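Local coordinates for prenylcyclase (Actinoplanes teichomyceticus, PDB 6IJ1), which is probably a terpene-cyclase-like enzyme that acts on prenyl groups, though its substrate and product are not established, at residues 195-200 against 245-250. Residues are numbered along the deposited sequence; the frame is centred on the assembly and turned at random.
Sequences WIDPEL and SPFATA
F247 reaches from the first turn of helix 246-256 to W195, D197 and L200. Its CG lies anti to the backbone N (chi1 -174°), which sends the ring across to the loop before helix 198-209. Followed outward from CB and CG, the ring first meets D197: OD2 lies at the ring edge, in plane, 3.5 Å from F247 CD2. The next atom, CE2, comes within 3.9 Å of W195 CE3. At the tip, CZ touches W195 CZ3 at 3.8 Å and the L200 methyl CD2 at 3.9 Å. The indole and phenyl planes are inclined by 32° and meet obliquely. L200 CG also rests over one face of the indole, so the three apolar groups pack together. An alanine in place of F247 would probably open a gap beside W195 and L200 and leave the indole less firmly held.

D197 OD2 has a second role. It accepts from a water at 2.6 Å, and that water accepts from S245 OG. S245 OG in turn takes the N-H of A248 in a nearly straight bond (174°), capping helix 246-256. A248 CB sits 4.1 Å from both D197 CG and E199 CD. E199 OE2, the oxygen farther from A248, forms a salt bridge with R229.

The whole contact is buried. It joins the N-terminal ends of two helices, with an N-cap serine linked through water to the neighbouring loop. The largely helical chain is consistent with the alpha-alpha barrel of class II terpene cyclases.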
# COMPACT_ATOMS: atom_id res chain seq x y z
N TRP A 195 -3.40 -0.93 -8.59
CA TRP A 195 -4.57 -0.48 -7.83
C TRP A 195 -5.51 0.28 -8.74
O TRP A 195 -5.08 1.05 -9.59
CB TRP A 195 -4.16 0.43 -6.64
CG TRP A 195 -3.26 -0.33 -5.73
CD1 TRP A 195 -1.87 -0.35 -5.75
CD2 TRP A 195 -3.64 -1.18 -4.61
NE1 TRP A 195 -1.39 -1.18 -4.75
CE2 TRP A 195 -2.46 -1.69 -4.03
CE3 TRP A 195 -4.88 -1.58 -4.07
CZ2 TRP A 195 -2.48 -2.58 -2.95
CZ3 TRP A 195 -4.89 -2.44 -2.99
CH2 TRP A 195 -3.71 -2.94 -2.43
N ILE A 196 -6.82 0.05 -8.53
CA ILE A 196 -7.86 0.77 -9.26
C ILE A 196 -7.88 2.25 -8.89
O ILE A 196 -8.18 3.09 -9.73
CB ILE A 196 -9.21 0.09 -8.91
CG1 ILE A 196 -9.26 -1.27 -9.59
CG2 ILE A 196 -10.36 1.00 -9.30
CD1 ILE A 196 -9.35 -1.19 -11.11
N ASP A 197 -7.59 2.58 -7.64
CA ASP A 197 -7.76 3.92 -7.11
C ASP A 197 -6.43 4.66 -7.16
O ASP A 197 -5.52 4.29 -6.42
CB ASP A 197 -8.27 3.87 -5.67
CG ASP A 197 -9.60 3.14 -5.56
OD1 ASP A 197 -10.57 3.50 -6.29
OD2 ASP A 197 -9.71 2.21 -4.73
N PRO A 198 -6.29 5.73 -7.95
CA PRO A 198 -5.04 6.51 -7.92
C PRO A 198 -4.84 7.21 -6.60
O PRO A 198 -3.71 7.68 -6.35
CB PRO A 198 -5.23 7.51 -9.06
CG PRO A 198 -6.73 7.68 -9.17
CD PRO A 198 -7.26 6.25 -8.91
N GLU A 199 -5.87 7.28 -5.75
CA GLU A 199 -5.62 7.76 -4.39
C GLU A 199 -4.54 6.96 -3.68
O GLU A 199 -3.89 7.49 -2.78
CB GLU A 199 -6.92 7.71 -3.57
CG GLU A 199 -8.04 8.71 -4.05
CD GLU A 199 -8.82 8.23 -5.26
OE1 GLU A 199 -8.55 7.18 -5.86
OE2 GLU A 199 -9.73 9.02 -5.67
N LEU A 200 -4.38 5.66 -3.98
CA LEU A 200 -3.39 4.87 -3.29
C LEU A 200 -1.99 5.32 -3.64
O LEU A 200 -1.21 5.64 -2.72
CB LEU A 200 -3.64 3.39 -3.61
CG LEU A 200 -2.68 2.33 -3.06
CD1 LEU A 200 -1.21 2.31 -3.75
CD2 LEU A 200 -2.57 2.42 -1.55
N SER A 245 -16.00 4.87 -1.21
CA SER A 245 -15.00 3.81 -0.95
C SER A 245 -14.26 4.16 0.34
O SER A 245 -13.64 5.20 0.38
CB SER A 245 -14.03 3.73 -2.10
OG SER A 245 -12.87 3.00 -1.73
N PRO A 246 -14.36 3.36 1.42
CA PRO A 246 -13.59 3.66 2.62
C PRO A 246 -12.10 3.73 2.26
O PRO A 246 -11.43 4.60 2.74
CB PRO A 246 -13.90 2.46 3.52
CG PRO A 246 -15.26 2.01 3.07
CD PRO A 246 -15.26 2.23 1.58
N PHE A 247 -11.63 2.82 1.40
CA PHE A 247 -10.20 2.85 1.03
C PHE A 247 -9.82 4.16 0.35
O PHE A 247 -8.85 4.84 0.75
CB PHE A 247 -10.00 1.63 0.10
CG PHE A 247 -8.59 1.34 -0.30
CD1 PHE A 247 -7.67 0.86 0.64
CD2 PHE A 247 -8.21 1.50 -1.61
CE1 PHE A 247 -6.37 0.49 0.21
CE2 PHE A 247 -6.89 1.13 -2.06
CZ PHE A 247 -6.00 0.64 -1.13
N ALA A 248 -10.56 4.52 -0.71
CA ALA A 248 -10.18 5.72 -1.46
C ALA A 248 -10.39 6.97 -0.62
O ALA A 248 -9.65 7.96 -0.80
CB ALA A 248 -10.98 5.81 -2.76
N THR A 249 -11.42 6.98 0.24
CA THR A 249 -11.68 8.14 1.09
C THR A 249 -10.52 8.34 2.08
O THR A 249 -10.04 9.47 2.28
CB THR A 249 -13.01 7.93 1.84
OG1 THR A 249 -14.02 7.82 0.86
CG2 THR A 249 -13.36 9.15 2.71
N ALA A 250 -10.07 7.26 2.71
CA ALA A 250 -8.96 7.33 3.65
C ALA A 250 -7.68 7.80 2.96
O ALA A 250 -6.95 8.66 3.50
CB ALA A 250 -8.73 5.95 4.27
O HOH W 1 -11.92 1.38 -3.60